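Local structure of Lmo0131 protein (Listeria monocytogenes, 4Q6J) at the interface of chains A and B. The protein probably hydrolyses the bacterial second messenger cyclic di-GMP, as an EAL-domain phosphodiesterase with a TIM-barrel fold. Residues are numbered along the deposited sequence; one frame, centred on the assembly and turned at random. Chains: chain A/B, Lmo0131 protein.

Contact 1: the interface of chains A and B. Residues chain A 188, 190-191, 194; chain B 164, 167-169, 205.
B:Arg168, with 81 Å² hidden by the partner, reaches across to A:Asp188 and grips its carboxylate side-on. NE and the terminal NH2 both donate to the one oxygen OD2, the NE bond being 2.9 Å from B:Arg168 NE to A:Asp188 OD2. The oxygen lies in the guanidinium plane, while both nitrogens approach it from one face of the carboxylate, whose plane is turned 53° from that of the guanidinium. CG of the arginine is anti to its backbone N (chi1 168°) and the chain runs out straight to NE, a reach that suits a long, charged residue. The amide of A:Gln191 stacks on the guanidinium, the planes close to parallel, with A:Gln191 CG over its centre, 3.6 Å from B:Arg168 CZ. The other aspartate oxygen, OD1, accepts from A:Gln191 N at the start of helix 189-204, which steadies the carboxylate. A:Ile194 points its delta-methyl CD1 at the root of the arginine, 3.9 Å from B:Arg168 CA, as a branched apolar chain can. A:Lys190 bends at chi3 and brings its ammonium NZ to the C-terminal end of helix 163-169, in weak bonds to the carbonyls of B:Leu167 and B:Arg168. The site joins charge pairing to apolar packing and probably helps to set how two EAL domains pair.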
ATOM      1  N   ASP A 188      28.021  -7.026  -7.369  1.00 21.84           N
ATOM      2  CA  ASP A 188      27.272  -6.701  -6.178  1.00 17.60           C
ATOM      3  C   ASP A 188      27.790  -7.459  -4.963  1.00 15.70           C
ATOM      4  O   ASP A 188      27.234  -8.468  -4.550  1.00 15.62           O
ATOM      5  CB  ASP A 188      25.808  -7.020  -6.420  1.00 16.35           C
ATOM      6  CG  ASP A 188      24.891  -6.171  -5.580  1.00 20.09           C
ATOM      7  OD1 ASP A 188      25.253  -5.874  -4.429  1.00 20.04           O
ATOM      8  OD2 ASP A 188      23.808  -5.794  -6.078  1.00 20.58           O
ATOM      9  N   LYS A 190      27.769  -6.402  -1.876  1.00 14.23           N
ATOM     10  CA  LYS A 190      26.753  -6.276  -0.849  1.00 13.57           C
ATOM     11  C   LYS A 190      25.634  -7.335  -0.989  1.00 11.30           C
ATOM     12  O   LYS A 190      25.256  -7.963  -0.019  1.00 13.10           O
ATOM     13  CB  LYS A 190      26.179  -4.853  -0.839  1.00 13.58           C
ATOM     14  CG  LYS A 190      27.141  -3.789  -0.365  1.00 15.31           C
ATOM     15  CD  LYS A 190      26.568  -2.343  -0.523  1.00 20.23           C
ATOM     16  CE  LYS A 190      25.349  -2.011   0.384  1.00 26.56           C
ATOM     17  NZ  LYS A 190      24.711  -0.640   0.210  1.00 21.18           N
ATOM     18  N   GLN A 191      25.112  -7.557  -2.189  1.00 12.81           N
ATOM     19  CA  GLN A 191      24.059  -8.557  -2.302  1.00 13.92           C
ATOM     20  C   GLN A 191      24.578  -9.949  -2.003  1.00 11.33           C
ATOM     21  O   GLN A 191      23.869 -10.770  -1.452  1.00 14.07           O
ATOM     22  CB  GLN A 191      23.365  -8.515  -3.663  1.00 16.13           C
ATOM     23  CG  GLN A 191      22.096  -9.412  -3.771  1.00 13.77           C
ATOM     24  CD  GLN A 191      20.989  -9.077  -2.762  1.00 18.96           C
ATOM     25  OE1 GLN A 191      21.021  -8.041  -2.074  1.00 16.08           O
ATOM     26  NE2 GLN A 191      19.995  -9.961  -2.682  1.00 20.52           N
ATOM     27  N   ILE A 194      24.496 -10.289   1.608  1.00 12.12           N
ATOM     28  CA  ILE A 194      23.100 -10.424   1.996  1.00 14.00           C
ATOM     29  C   ILE A 194      22.529 -11.813   1.731  1.00 13.11           C
ATOM     30  O   ILE A 194      21.868 -12.403   2.578  1.00 13.62           O
ATOM     31  CB  ILE A 194      22.253  -9.371   1.293  1.00  9.86           C
ATOM     32  CG1 ILE A 194      22.586  -7.994   1.895  1.00 10.89           C
ATOM     33  CG2 ILE A 194      20.771  -9.699   1.416  1.00 11.51           C
ATOM     34  CD1 ILE A 194      22.038  -6.798   1.180  1.00 10.58           C
TER
ATOM     35  N   LEU B 164      15.462  -4.979   2.767  1.00 14.45           N
ATOM     36  CA  LEU B 164      16.636  -5.615   2.189  1.00 18.93           C
ATOM     37  C   LEU B 164      17.169  -4.920   0.945  1.00 15.67           C
ATOM     38  O   LEU B 164      18.361  -4.901   0.722  1.00 16.47           O
ATOM     39  CB  LEU B 164      16.407  -7.102   1.939  1.00 16.41           C
ATOM     40  CG  LEU B 164      16.643  -7.921   3.196  1.00 16.63           C
ATOM     41  CD1 LEU B 164      16.503  -9.397   2.873  1.00 19.19           C
ATOM     42  CD2 LEU B 164      17.995  -7.660   3.821  1.00 18.54           C
ATOM     43  N   LEU B 167      18.886  -1.788   1.936  1.00 14.11           N
ATOM     44  CA  LEU B 167      20.184  -2.183   2.426  1.00 18.80           C
ATOM     45  C   LEU B 167      21.159  -2.482   1.307  1.00 17.27           C
ATOM     46  O   LEU B 167      22.318  -2.117   1.378  1.00 19.72           O
ATOM     47  CB  LEU B 167      20.029  -3.417   3.312  1.00 17.04           C
ATOM     48  CG  LEU B 167      21.241  -3.715   4.164  1.00 18.72           C
ATOM     49  CD1 LEU B 167      21.750  -2.483   4.872  1.00 19.35           C
ATOM     50  CD2 LEU B 167      20.823  -4.727   5.165  1.00 18.60           C
ATOM     51  N   ARG B 168      20.670  -3.161   0.273  1.00 15.49           N
ATOM     52  CA  ARG B 168      21.463  -3.532  -0.881  1.00 15.17           C
ATOM     53  C   ARG B 168      21.889  -2.329  -1.713  1.00 21.81           C
ATOM     54  O   ARG B 168      23.053  -2.199  -2.052  1.00 21.37           O
ATOM     55  CB  ARG B 168      20.654  -4.482  -1.755  1.00 17.48           C
ATOM     56  CG  ARG B 168      21.250  -4.702  -3.104  1.00 14.92           C
ATOM     57  CD  ARG B 168      20.334  -5.494  -4.008  1.00 18.51           C
ATOM     58  NE  ARG B 168      21.081  -6.000  -5.155  1.00 13.22           N
ATOM     59  CZ  ARG B 168      20.650  -6.933  -5.994  1.00 13.16           C
ATOM     60  NH1 ARG B 168      19.463  -7.493  -5.842  1.00 17.91           N
ATOM     61  NH2 ARG B 168      21.425  -7.302  -6.976  1.00 16.52           N
ATOM     62  N   SER B 169      20.953  -1.428  -2.008  1.00 18.77           N
ATOM     63  CA  SER B 169      21.188  -0.425  -3.031  1.00 16.34           C
ATOM     64  C   SER B 169      21.322   1.043  -2.583  1.00 21.06           C
ATOM     65  O   SER B 169      21.434   1.938  -3.426  1.00 19.33           O
ATOM     66  CB  SER B 169      20.138  -0.568  -4.122  1.00 24.29           C
ATOM     67  OG  SER B 169      20.046  -1.922  -4.529  1.00 21.13           O
ATOM     68  N   LEU B 205      28.480  -5.941   6.474  1.00 15.15           N
ATOM     69  CA  LEU B 205      28.418  -4.843   5.532  1.00 18.22           C
ATOM     70  C   LEU B 205      29.237  -3.619   5.981  1.00 16.74           C
ATOM     71  O   LEU B 205      29.313  -2.633   5.257  1.00 24.94           O
ATOM     72  CB  LEU B 205      26.977  -4.438   5.306  1.00 15.73           C
ATOM     73  CG  LEU B 205      26.217  -5.534   4.592  1.00 13.46           C
ATOM     74  CD1 LEU B 205      24.752  -5.167   4.572  1.00 12.63           C
ATOM     75  CD2 LEU B 205      26.796  -5.772   3.186  1.00 16.38           C
TER
HETATM   76  O   HOH W   1      24.627  -3.042  -4.344  1.00 27.83           O

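Contact 2: the interface of chains A and B. Residues chain A 160-162; chain B 129, 159-162.
Two hydrogen bonds join A:Gly160 to B:Ser162 across the contact. B:Ser162 N donates to A:Gly160 O over 3.1 Å, and A:Gly160 N donates in return to the side-chain hydroxyl, 3.3 Å from B:Ser162 OG. A small hydroxyl suits this place because it can accept close to the backbone. The positive phi of A:Gly160 (82°) is one that glycine adopts readily. Within chain B, the guanidinium of B:Arg129 gives NH2 to B:Tyr161 O at 2.7 Å and helps hold the loop backbone in place. The aromatic contact pairs A:Tyr161 with B:Tyr161, which also form an antiparallel bridge. Their rings meet edge to face, planes 60° apart, with the edge of B:Tyr161 at CD2 turned to the A:Tyr161 ring, 3.7 Å from A:Tyr161 CE2. The two copies of the tyrosine differ in rotamer: in chain B, CG is anti to the backbone N (chi1 -171°), which carries that ring alongside A:Gly160. Broad and flat, tyrosine can cover neighbouring backbone as well as meet another ring. Both segments belong to the DDFGKGYSS loop, the conserved DDFGxGxSS motif of EAL domains, linked in the family to dimerisation and catalysis. At the ring rim of A:Tyr161, CD1 stands 3.4 Å from B:Lys159 O.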
ATOM      1  N   GLY A 160       8.845  -6.398  -0.593  1.00 53.01           N
ATOM      2  CA  GLY A 160       7.601  -5.973   0.023  1.00 49.84           C
ATOM      3  C   GLY A 160       7.584  -5.870   1.532  1.00 47.05           C
ATOM      4  O   GLY A 160       8.591  -5.608   2.142  1.00 54.09           O
ATOM      5  N   TYR A 161       6.416  -6.021   2.130  1.00 51.79           N
ATOM      6  CA  TYR A 161       6.280  -5.865   3.574  1.00 71.41           C
ATOM      7  C   TYR A 161       6.537  -7.120   4.450  1.00 37.12           C
ATOM      8  O   TYR A 161       6.118  -8.232   4.144  1.00 29.72           O
ATOM      9  CB  TYR A 161       4.930  -5.230   3.931  1.00 66.73           C
ATOM     10  CG  TYR A 161       4.860  -3.732   3.764  1.00 66.54           C
ATOM     11  CD1 TYR A 161       5.324  -2.875   4.748  1.00 67.37           C
ATOM     12  CD2 TYR A 161       4.325  -3.178   2.628  1.00 74.77           C
ATOM     13  CE1 TYR A 161       5.254  -1.511   4.596  1.00 69.24           C
ATOM     14  CE2 TYR A 161       4.256  -1.814   2.467  1.00 89.24           C
ATOM     15  CZ  TYR A 161       4.717  -0.987   3.457  1.00 74.63           C
ATOM     16  OH  TYR A 161       4.631   0.367   3.294  1.00 65.17           O
ATOM     17  N   SER A 162       7.282  -6.874   5.515  1.00 30.94           N
ATOM     18  CA  SER A 162       7.392  -7.727   6.682  1.00 41.13           C
ATOM     19  C   SER A 162       7.928  -9.159   6.517  1.00 26.79           C
ATOM     20  O   SER A 162       7.493 -10.051   7.196  1.00 30.85           O
ATOM     21  CB  SER A 162       6.027  -7.787   7.356  1.00 47.60           C
ATOM     22  OG  SER A 162       5.433  -6.519   7.350  1.00 49.98           O
TER
ATOM     23  N   ARG B 129       9.615   4.588   4.063  1.00 15.63           N
ATOM     24  CA  ARG B 129      10.214   3.904   2.958  1.00 18.53           C
ATOM     25  C   ARG B 129       9.156   3.091   2.216  1.00 22.49           C
ATOM     26  O   ARG B 129       8.293   2.514   2.851  1.00 18.45           O
ATOM     27  CB  ARG B 129      11.329   3.020   3.500  1.00 18.26           C
ATOM     28  CG  ARG B 129      12.303   3.765   4.411  1.00 15.30           C
ATOM     29  CD  ARG B 129      13.498   2.887   4.870  1.00 22.99           C
ATOM     30  NE  ARG B 129      13.101   1.849   5.812  1.00 26.60           N
ATOM     31  CZ  ARG B 129      12.712   0.628   5.454  1.00 25.86           C
ATOM     32  NH1 ARG B 129      12.348  -0.264   6.361  1.00 30.14           N
ATOM     33  NH2 ARG B 129      12.696   0.302   4.181  1.00 22.65           N
ATOM     34  N   LYS B 159      10.302  -4.217   9.112  1.00 34.58           N
ATOM     35  CA  LYS B 159       8.894  -3.858   9.108  1.00 37.63           C
ATOM     36  C   LYS B 159       8.530  -3.047   7.881  1.00 51.66           C
ATOM     37  O   LYS B 159       7.598  -3.380   7.175  1.00 45.80           O
ATOM     38  CB  LYS B 159       8.525  -3.087  10.374  1.00 34.32           C
ATOM     39  CG  LYS B 159       7.175  -2.386  10.303  1.00 37.80           C
ATOM     40  CD  LYS B 159       6.902  -1.517  11.519  1.00 34.51           C
ATOM     41  CE  LYS B 159       5.459  -1.037  11.512  1.00 37.28           C
ATOM     42  NZ  LYS B 159       5.256   0.257  12.212  1.00 37.57           N
ATOM     43  N   GLY B 160       9.327  -2.018   7.597  1.00 71.36           N
ATOM     44  CA  GLY B 160       9.044  -1.112   6.500  1.00 67.63           C
ATOM     45  C   GLY B 160       9.164  -1.784   5.147  1.00 48.63           C
ATOM     46  O   GLY B 160       9.443  -2.981   5.059  1.00 59.44           O
ATOM     47  N   TYR B 161       8.966  -1.021   4.112  1.00 37.49           N
ATOM     48  CA  TYR B 161       8.985  -1.582   2.807  1.00 49.95           C
ATOM     49  C   TYR B 161      10.380  -2.006   2.393  1.00 55.23           C
ATOM     50  O   TYR B 161      11.330  -1.262   2.513  1.00 76.73           O
ATOM     51  CB  TYR B 161       8.472  -0.543   1.857  1.00 70.13           C
ATOM     52  CG  TYR B 161       8.227  -1.045   0.484  1.00 78.85           C
ATOM     53  CD1 TYR B 161       9.013  -0.631  -0.574  1.00 88.88           C
ATOM     54  CD2 TYR B 161       7.211  -1.936   0.236  1.00 72.38           C
ATOM     55  CE1 TYR B 161       8.791  -1.100  -1.848  1.00 81.63           C
ATOM     56  CE2 TYR B 161       6.973  -2.394  -1.030  1.00 79.65           C
ATOM     57  CZ  TYR B 161       7.762  -1.974  -2.063  1.00 73.86           C
ATOM     58  OH  TYR B 161       7.508  -2.454  -3.310  1.00 73.75           O
ATOM     59  N   SER B 162      10.495  -3.215   1.882  1.00 37.09           N
ATOM     60  CA  SER B 162      11.658  -3.640   1.114  1.00 18.07           C
ATOM     61  C   SER B 162      12.954  -3.212   1.793  1.00 23.24           C
ATOM     62  O   SER B 162      13.797  -2.554   1.184  1.00 20.39           O
ATOM     63  CB  SER B 162      11.597  -3.075  -0.307  1.00 33.49           C
ATOM     64  OG  SER B 162      10.920  -3.962  -1.180  1.00 33.70           O
TER

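Contact 3: the interface of chains A and B. Residues chain A 164, 201, 204-205; chain B 193-194, 197.
The backbone oxygen A:Asp204 O faces a methyl group across the contact, B:Ile193 CD1, at 3.9 Å; no polar pair bridges the two chains here, and the contact rests on apolar packing. B:Ile193 hides 61 Å² here and works with both branches. Its CG2, anti to the backbone N, meets the beta-carbon of A:Asp204 at 3.7 Å from CG2 to CB and also touches the methyl A:Leu201 CD1. A:Asp204 offers its aliphatic CB to the partner. The isoleucine's CD1 branch lies alongside A:Leu205, the two side chains pointing opposite ways. A:Leu201 stretches out with CG anti to the backbone N (chi1 176°), which sends CD1 onto helix 189-204 of chain B, 3.8 Å from B:Ala197 CB and 3.9 Å from B:Ile194 CA. The small alanine suits this spot, since a short side chain lets the leucine methyl come close to the helix. B:Ile194 adds its CG1, which A:Leu205 CD1 meets from about a right angle, 4.2 Å away. Leucine, forked at its end, and isoleucine, branched at the beta-carbon, fill such a surface well. The site sits where the C-terminal part of helix 189-204 in chain A packs against the middle of the same helix in chain B.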
ATOM      1  N   LEU A 164      10.748 -10.564   7.336  1.00 15.88           N
ATOM      2  CA  LEU A 164      11.288 -11.048   8.589  1.00 12.06           C
ATOM      3  C   LEU A 164      10.182 -11.263   9.629  1.00 17.17           C
ATOM      4  O   LEU A 164      10.305 -12.132  10.484  1.00 18.67           O
ATOM      5  CB  LEU A 164      12.321 -10.068   9.119  1.00 14.24           C
ATOM      6  CG  LEU A 164      13.585 -10.004   8.276  1.00 15.11           C
ATOM      7  CD1 LEU A 164      14.461  -8.849   8.686  1.00 17.94           C
ATOM      8  CD2 LEU A 164      14.364 -11.297   8.356  1.00 16.75           C
ATOM      9  N   LEU A 201      20.712 -17.627   7.866  1.00 10.68           N
ATOM     10  CA  LEU A 201      19.566 -17.405   8.734  1.00 11.08           C
ATOM     11  C   LEU A 201      18.525 -18.517   8.593  1.00 13.19           C
ATOM     12  O   LEU A 201      18.099 -19.101   9.580  1.00 15.27           O
ATOM     13  CB  LEU A 201      18.915 -16.054   8.441  1.00 12.94           C
ATOM     14  CG  LEU A 201      17.629 -15.745   9.216  1.00 10.56           C
ATOM     15  CD1 LEU A 201      17.766 -15.957  10.755  1.00 10.53           C
ATOM     16  CD2 LEU A 201      17.197 -14.335   8.875  1.00  9.65           C
ATOM     17  N   ASP A 204      19.716 -21.626  10.080  1.00 18.69           N
ATOM     18  CA  ASP A 204      19.705 -21.581  11.555  1.00 18.23           C
ATOM     19  C   ASP A 204      18.288 -21.724  12.133  1.00 19.41           C
ATOM     20  O   ASP A 204      18.115 -22.128  13.267  1.00 15.84           O
ATOM     21  CB  ASP A 204      20.336 -20.300  12.062  1.00 16.63           C
ATOM     22  CG  ASP A 204      21.850 -20.361  12.081  1.00 23.38           C
ATOM     23  OD1 ASP A 204      22.435 -21.442  12.294  1.00 27.05           O
ATOM     24  OD2 ASP A 204      22.464 -19.298  11.897  1.00 29.89           O
ATOM     25  N   LEU A 205      17.282 -21.393  11.340  1.00 14.87           N
ATOM     26  CA  LEU A 205      15.911 -21.548  11.751  1.00 14.40           C
ATOM     27  C   LEU A 205      15.316 -22.924  11.369  1.00 20.42           C
ATOM     28  O   LEU A 205      14.107 -23.121  11.440  1.00 17.04           O
ATOM     29  CB  LEU A 205      15.083 -20.428  11.148  1.00 14.05           C
ATOM     30  CG  LEU A 205      15.384 -19.047  11.742  1.00 15.44           C
ATOM     31  CD1 LEU A 205      14.733 -17.949  10.913  1.00 15.24           C
ATOM     32  CD2 LEU A 205      14.952 -18.955  13.204  1.00 13.95           C
TER
ATOM     33  N   ILE B 193      17.509 -15.594  17.040  1.00  9.40           N
ATOM     34  CA  ILE B 193      18.324 -15.978  15.910  1.00 14.17           C
ATOM     35  C   ILE B 193      18.265 -14.908  14.806  1.00 12.69           C
ATOM     36  O   ILE B 193      19.284 -14.583  14.185  1.00 14.35           O
ATOM     37  CB  ILE B 193      17.926 -17.363  15.401  1.00 11.26           C
ATOM     38  CG1 ILE B 193      18.279 -18.402  16.455  1.00 13.52           C
ATOM     39  CG2 ILE B 193      18.671 -17.698  14.146  1.00 14.17           C
ATOM     40  CD1 ILE B 193      17.559 -19.671  16.289  1.00 17.85           C
ATOM     41  N   ILE B 194      17.087 -14.340  14.586  1.00  9.64           N
ATOM     42  CA  ILE B 194      16.935 -13.360  13.528  1.00 10.82           C
ATOM     43  C   ILE B 194      17.741 -12.111  13.822  1.00 12.01           C
ATOM     44  O   ILE B 194      18.454 -11.588  12.954  1.00 12.89           O
ATOM     45  CB  ILE B 194      15.474 -13.000  13.306  1.00 13.67           C
ATOM     46  CG1 ILE B 194      14.729 -14.173  12.678  1.00 13.95           C
ATOM     47  CG2 ILE B 194      15.357 -11.748  12.428  1.00 14.50           C
ATOM     48  CD1 ILE B 194      13.238 -14.085  12.801  1.00 12.42           C
ATOM     49  N   ALA B 197      21.415 -12.717  13.276  1.00 12.02           N
ATOM     50  CA  ALA B 197      21.677 -12.741  11.829  1.00 10.80           C
ATOM     51  C   ALA B 197      21.726 -11.324  11.240  1.00 17.33           C
ATOM     52  O   ALA B 197      22.588 -11.002  10.439  1.00 14.51           O
ATOM     53  CB  ALA B 197      20.630 -13.547  11.142  1.00 12.91           C
TER

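Contact 1 and contact 2 have centres about 15 Å apart, and contact 3 lies about 17 Å from each. Contacts 1 and 3 draw on the same elements, helices 163-169 and 189-204, with Ile194, Leu164 and Leu205 appearing in both from exchanged chains, as fits the two-fold symmetry of the interface. Contact 2 comes from the loop just before helix 163-169, and there the two copies depart from exact symmetry. Charge pairing, loop pairing and apolar helix packing thus lie close together on one interface. This pair belongs to a deposited assembly of four copies; such a dimer would fit the EAL family, though the structure alone does not prove it.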